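Transcriptional repressor (PDB 3KV1) probably binds a sugar-type ligand and, as a SorC-family regulator, is thought to bind DNA and repress transcription. Local coordinates at residues A[189-195]-A[210-215]; A[86-91]-A[117-123]. All coordinates share one frame; numbering follows the deposited sequence.

Interaction 1 of 2, residues A[189-195]-A[210-215]; sequences IGGFDFF and VIGLEM
One direct hydrogen bond joins the two segments: the backbone N of M215, a selenomethionine, donates to OD2 of D193 over 2.7 Å, meeting the lone pair that points away from the other carboxylate oxygen. OD1 of the same carboxylate accepts the backbone N of F194 at 2.8 Å. With both oxygens engaged the group is fixed in rotation, and because M215 opens helix 215-219, the first turn of that helix would probably favour its negative charge. E214, at the N-cap position, gives its own backbone N to OD2 of D217. A water within hydrogen-bonding distance of the carbonyl oxygens of F192 and L213 adds a second polar link.

Apolar and CH-pi contacts make up most of the rest. The F192 ring lies between the segments: CB of L213 makes a CH-pi contact over one face, 4.1 Å from the ring centroid, while the carbonyl oxygen of I189 lies above the centre of the opposite face. M215, bent at chi2 (75°) and chi3, turns its CE methyl back over the hairpin, 3.9 Å from CG2 of I189 and 4.2 Å from CD1 of F195, which it meets at the ring edge. In the conformer described, V210 splits its branches: CG1 packs on CA of F192, and CG2 reaches the edge of the F194 ring in its plane, 3.9 Å from CZ.

F192 and D193 both face I189, a classic beta bulge at the turn between antiparallel strands 185-189 and 193-196, here packed against the loop that leads into helix 215-219.

Interaction 2 of 2, residues A[86-91]-A[117-123]; sequences SAIGGT and TLYAPAY
L118, A122 and G89 bury the most surface here, and they meet along a close approach of two loops. G89, which has no side chain, lies directly against the other backbone, its CA 3.1 Å from O of A120 and 3.7 Å from C of P121. The next residue, G90, forms a single beta bridge with P121: its N donates to O of A120 (2.9 Å, in the carbonyl plane), and its O accepts N of A122 (2.8 Å), which is tilted 33° from the plane of the G90 carbonyl.

The methyl of A122 packs against the 86-91 segment, 3.3 Å from O of G89, with CG1 of I88 and, in the conformer described, CG2 of T91 also against it. CG of L118 is anti to the backbone N (chi1 -176°), and with chi2 at 60° CD2 comes 3.6 Å from N of G89, while CB packs on CB of S86. Helix 137-147 packs against L118 as well. Beyond A122, the hydroxyl of Y123 bonds to H164 and Q63, and its carbonyl oxygen bonds to H136 of the second subunit.

These loops follow the neighbouring parallel strands 83-86 and 114-116, as expected at the carboxyl-terminal edge of a Rossmann-like alpha/beta sheet.

In the fold
Interactions 1 and 2 are stitched directly together, their centres 12 Å apart. Segment 210-215 runs between the bulge of interaction 1 and both loops of interaction 2: N of I211 lies 2.8 Å from O of A122, and N of L213 lies 2.9 Å from O of A87, both probable hydrogen bonds, while the O of I211 packs 3.5 Å from CG1 of I88. Bound glycerol lies about 4 Å from G191 in interaction 1 and about 4 Å from the Y123 side chain in interaction 2. Glycerol probably comes from the crystallisation liquor, but such molecules often mark pockets, which would be consistent with a putative sugar-binding domain. Interaction 2 alone reaches the second subunit.

Interaction 1 of 2, residues A[189-195]-A[210-215]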
loop_
_atom_site.group_PDB
_atom_site.type_symbol
_atom_site.label_atom_id
_atom_site.label_comp_id
_atom_site.label_asym_id
_atom_site.label_seq_id
_atom_site.Cartn_x
_atom_site.Cartn_y
_atom_site.Cartn_z
ATOM N N ILE A 189 -20.564 3.598 -5.785
ATOM C CA ILE A 189 -19.602 4.171 -6.707
ATOM C C ILE A 189 -18.215 4.062 -6.116
ATOM O O ILE A 189 -17.964 4.531 -5.000
ATOM C CB ILE A 189 -19.962 5.620 -7.083
ATOM C CG1 ILE A 189 -19.017 6.136 -8.186
ATOM C CG2 ILE A 189 -19.996 6.525 -5.857
ATOM C CD1 ILE A 189 -19.640 7.260 -9.068
ATOM N N GLY A 190 -17.317 3.442 -6.881
ATOM C CA GLY A 190 -15.920 3.285 -6.516
ATOM C C GLY A 190 -15.655 2.291 -5.394
ATOM O O GLY A 190 -14.485 2.030 -5.027
ATOM N N GLY A 191 -16.724 1.720 -4.856
ATOM C CA GLY A 191 -16.632 0.909 -3.649
ATOM C C GLY A 191 -16.797 1.659 -2.348
ATOM O O GLY A 191 -16.988 1.058 -1.272
ATOM N N PHE A 192 -16.749 2.983 -2.424
ATOM C CA PHE A 192 -16.600 3.786 -1.206
ATOM C C PHE A 192 -17.794 4.628 -0.801
ATOM O O PHE A 192 -17.800 5.192 0.304
ATOM C CB PHE A 192 -15.328 4.653 -1.269
ATOM C CG PHE A 192 -15.204 5.491 -2.533
ATOM C CD1 PHE A 192 -16.004 6.619 -2.724
ATOM C CD2 PHE A 192 -14.261 5.159 -3.505
ATOM C CE1 PHE A 192 -15.875 7.391 -3.895
ATOM C CE2 PHE A 192 -14.095 5.937 -4.659
ATOM C CZ PHE A 192 -14.916 7.053 -4.848
ATOM N N ASP A 193 -18.785 4.778 -1.686
ATOM C CA ASP A 193 -20.011 5.477 -1.279
ATOM C C ASP A 193 -21.226 4.904 -2.005
ATOM O O ASP A 193 -21.102 4.213 -3.011
ATOM C CB ASP A 193 -19.928 7.010 -1.451
ATOM C CG ASP A 193 -20.707 7.785 -0.352
ATOM O OD1 ASP A 193 -21.543 7.167 0.341
ATOM O OD2 ASP A 193 -20.470 9.011 -0.158
ATOM N N PHE A 194 -22.390 5.184 -1.451
ATOM C CA PHE A 194 -23.601 4.437 -1.782
ATOM C C PHE A 194 -24.724 5.433 -2.039
ATOM O O PHE A 194 -24.760 6.513 -1.427
ATOM C CB PHE A 194 -23.927 3.534 -0.575
ATOM C CG PHE A 194 -22.756 2.681 -0.164
ATOM C CD1 PHE A 194 -22.482 1.507 -0.845
ATOM C CD2 PHE A 194 -21.881 3.099 0.834
ATOM C CE1 PHE A 194 -21.351 0.731 -0.526
ATOM C CE2 PHE A 194 -20.732 2.351 1.165
ATOM C CZ PHE A 194 -20.469 1.164 0.493
ATOM N N PHE A 195 -25.643 5.082 -2.925
ATOM C CA PHE A 195 -26.709 6.014 -3.285
ATOM C C PHE A 195 -28.066 5.327 -3.458
ATOM O O PHE A 195 -28.145 4.101 -3.639
ATOM C CB PHE A 195 -26.330 6.701 -4.587
ATOM C CG PHE A 195 -25.898 5.747 -5.661
ATOM C CD1 PHE A 195 -24.540 5.439 -5.839
ATOM C CD2 PHE A 195 -26.844 5.131 -6.480
ATOM C CE1 PHE A 195 -24.132 4.551 -6.811
ATOM C CE2 PHE A 195 -26.441 4.231 -7.464
ATOM C CZ PHE A 195 -25.066 3.938 -7.637
ATOM N N VAL A 210 -16.576 1.694 5.714
ATOM C CA VAL A 210 -15.661 1.849 4.576
ATOM C C VAL A 210 -14.716 3.023 4.794
ATOM O O VAL A 210 -15.131 4.074 5.271
ATOM C CB VAL A 210 -16.407 2.111 3.237
ATOM C CG1 VAL A 210 -15.426 2.077 2.059
ATOM C CG2 VAL A 210 -17.498 1.092 3.030
ATOM N N ILE A 211 -13.440 2.847 4.433
ATOM C CA ILE A 211 -12.487 3.919 4.513
ATOM C C ILE A 211 -12.104 4.358 3.114
ATOM O O ILE A 211 -11.526 3.584 2.352
ATOM C CB ILE A 211 -11.218 3.469 5.255
ATOM C CG1 ILE A 211 -11.589 3.241 6.733
ATOM C CG2 ILE A 211 -10.171 4.560 5.155
ATOM C CD1 ILE A 211 -10.504 2.667 7.542
ATOM N N GLY A 212 -12.454 5.584 2.758
ATOM C CA GLY A 212 -12.125 6.064 1.420
ATOM C C GLY A 212 -12.792 7.401 1.202
ATOM O O GLY A 212 -13.273 8.004 2.172
ATOM N N LEU A 213 -12.801 7.872 -0.044
ATOM C CA LEU A 213 -13.539 9.096 -0.407
ATOM C C LEU A 213 -15.053 8.990 -0.227
ATOM O O LEU A 213 -15.597 7.912 0.021
ATOM C CB LEU A 213 -13.258 9.475 -1.862
ATOM C CG LEU A 213 -11.821 9.888 -2.224
ATOM C CD1 LEU A 213 -11.842 10.307 -3.679
ATOM C CD2 LEU A 213 -11.316 11.030 -1.330
ATOM N N GLU A 214 -15.731 10.131 -0.329
ATOM C CA GLU A 214 -17.196 10.161 -0.289
ATOM C C GLU A 214 -17.780 10.903 -1.488
ATOM O O GLU A 214 -17.053 11.490 -2.299
ATOM C CB GLU A 214 -17.696 10.793 1.017
ATOM C CG GLU A 214 -17.222 12.214 1.234
ATOM C CD GLU A 214 -17.724 12.799 2.545
ATOM O OE1 GLU A 214 -17.045 12.619 3.575
ATOM O OE2 GLU A 214 -18.803 13.428 2.547
HETATM N N MSE A 215 -19.104 10.867 -1.591
HETATM C CA MSE A 215 -19.796 11.439 -2.756
HETATM C C MSE A 215 -19.448 12.911 -2.980
HETATM O O MSE A 215 -19.230 13.335 -4.108
HETATM C CB MSE A 215 -21.318 11.314 -2.590
HETATM C CG MSE A 215 -22.030 11.588 -3.890
HETATM SE SE MSE A 215 -21.792 10.050 -5.043
HETATM C CE MSE A 215 -22.672 8.686 -3.975
HETATM O O HOH W 1 -16.763 6.658 2.131
#

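Interaction 2 of 2, residues A[86-91]-A[117-123]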
loop_
_atom_site.group_PDB
_atom_site.type_symbol
_atom_site.label_atom_id
_atom_site.label_comp_id
_atom_site.label_asym_id
_atom_site.label_seq_id
_atom_site.Cartn_x
_atom_site.Cartn_y
_atom_site.Cartn_z
ATOM N N SER A 86 -4.939 5.743 -4.594
ATOM C CA SER A 86 -6.071 4.924 -4.108
ATOM C C SER A 86 -7.115 5.771 -3.430
ATOM O O SER A 86 -6.786 6.599 -2.563
ATOM C CB SER A 86 -5.559 3.898 -3.095
ATOM O OG SER A 86 -4.714 2.973 -3.734
ATOM N N ALA A 87 -8.386 5.561 -3.791
ATOM C CA ALA A 87 -9.485 6.316 -3.200
ATOM C C ALA A 87 -10.208 5.510 -2.148
ATOM O O ALA A 87 -11.203 5.965 -1.596
ATOM C CB ALA A 87 -10.511 6.734 -4.285
ATOM N N ILE A 88 -9.725 4.303 -1.901
ATOM C CA ILE A 88 -10.353 3.402 -0.939
ATOM C C ILE A 88 -9.222 2.522 -0.422
ATOM O O ILE A 88 -8.225 2.332 -1.120
ATOM C CB ILE A 88 -11.528 2.603 -1.559
ATOM C CG1 ILE A 88 -12.113 1.648 -0.523
ATOM C CG2 ILE A 88 -11.049 1.796 -2.803
ATOM C CD1 ILE A 88 -13.469 0.986 -0.954
ATOM N N GLY A 89 -9.341 2.051 0.811
ATOM C CA GLY A 89 -8.280 1.268 1.459
ATOM C C GLY A 89 -8.105 -0.121 0.862
ATOM O O GLY A 89 -8.823 -0.520 -0.078
ATOM N N GLY A 90 -7.182 -0.892 1.430
ATOM C CA GLY A 90 -6.844 -2.189 0.871
ATOM C C GLY A 90 -7.615 -3.354 1.442
ATOM O O GLY A 90 -8.173 -3.287 2.514
ATOM N N THR A 91 -7.574 -4.458 0.707
ATOM C CA THR A 91 -8.267 -5.677 1.088
ATOM C C THR A 91 -7.245 -6.802 1.276
ATOM O O THR A 91 -6.212 -6.806 0.611
ATOM C CB THR A 91 -9.265 -6.051 -0.021
ATOM O OG1 THR A 91 -8.587 -6.025 -1.283
ATOM C CG2 THR A 91 -10.401 -5.033 -0.070
ATOM N N THR A 117 -0.375 4.835 -2.251
ATOM C CA THR A 117 -1.216 3.896 -1.486
ATOM C C THR A 117 -1.976 4.601 -0.352
ATOM O O THR A 117 -1.452 5.536 0.267
ATOM C CB THR A 117 -0.329 2.761 -0.911
ATOM O OG1 THR A 117 0.180 1.989 -2.007
ATOM C CG2 THR A 117 -1.128 1.846 0.031
ATOM N N LEU A 118 -3.221 4.179 -0.116
ATOM C CA LEU A 118 -3.939 4.603 1.086
ATOM C C LEU A 118 -3.612 3.549 2.139
ATOM O O LEU A 118 -3.992 2.384 1.959
ATOM C CB LEU A 118 -5.447 4.690 0.797
ATOM C CG LEU A 118 -6.306 5.218 1.949
ATOM C CD1 LEU A 118 -5.905 6.629 2.376
ATOM C CD2 LEU A 118 -7.772 5.199 1.497
ATOM N N TYR A 119 -2.849 3.924 3.189
ATOM C CA TYR A 119 -2.399 2.961 4.212
ATOM C C TYR A 119 -3.455 2.679 5.276
ATOM O O TYR A 119 -3.267 3.005 6.465
ATOM C CB TYR A 119 -1.075 3.442 4.869
ATOM C CG TYR A 119 0.035 3.443 3.862
ATOM C CD1 TYR A 119 0.533 4.640 3.359
ATOM C CD2 TYR A 119 0.546 2.248 3.360
ATOM C CE1 TYR A 119 1.552 4.644 2.398
ATOM C CE2 TYR A 119 1.559 2.246 2.380
ATOM C CZ TYR A 119 2.045 3.448 1.910
ATOM O OH TYR A 119 3.037 3.441 0.932
ATOM N N ALA A 120 -4.572 2.081 4.849
ATOM C CA ALA A 120 -5.648 1.715 5.739
ATOM C C ALA A 120 -6.433 0.612 5.042
ATOM O O ALA A 120 -6.445 0.539 3.803
ATOM C CB ALA A 120 -6.587 2.896 5.951
ATOM N N PRO A 121 -7.109 -0.218 5.822
ATOM C CA PRO A 121 -7.950 -1.221 5.155
ATOM C C PRO A 121 -9.192 -0.574 4.510
ATOM O O PRO A 121 -9.642 0.489 4.943
ATOM C CB PRO A 121 -8.424 -2.135 6.296
ATOM C CG PRO A 121 -8.016 -1.504 7.562
ATOM C CD PRO A 121 -7.152 -0.287 7.287
ATOM N N ALA A 122 -9.755 -1.256 3.529
ATOM C CA ALA A 122 -10.992 -0.778 2.874
ATOM C C ALA A 122 -12.167 -0.795 3.845
ATOM O O ALA A 122 -13.010 0.113 3.831
ATOM C CB ALA A 122 -11.324 -1.670 1.680
ATOM N N TYR A 123 -12.228 -1.821 4.693
ATOM C CA TYR A 123 -13.415 -2.075 5.533
ATOM C C TYR A 123 -13.079 -2.198 7.001
ATOM O O TYR A 123 -12.011 -2.710 7.356
ATOM C CB TYR A 123 -14.136 -3.361 5.102
ATOM C CG TYR A 123 -14.550 -3.323 3.655
ATOM C CD1 TYR A 123 -15.435 -2.359 3.200
ATOM C CD2 TYR A 123 -14.034 -4.228 2.740
ATOM C CE1 TYR A 123 -15.816 -2.291 1.863
ATOM C CE2 TYR A 123 -14.411 -4.185 1.406
ATOM C CZ TYR A 123 -15.295 -3.209 0.965
ATOM O OH TYR A 123 -15.678 -3.179 -0.360
HETATM O O HOH W 2 -4.571 1.485 -0.600
HETATM O O HOH W 3 -10.204 -4.466 4.347
#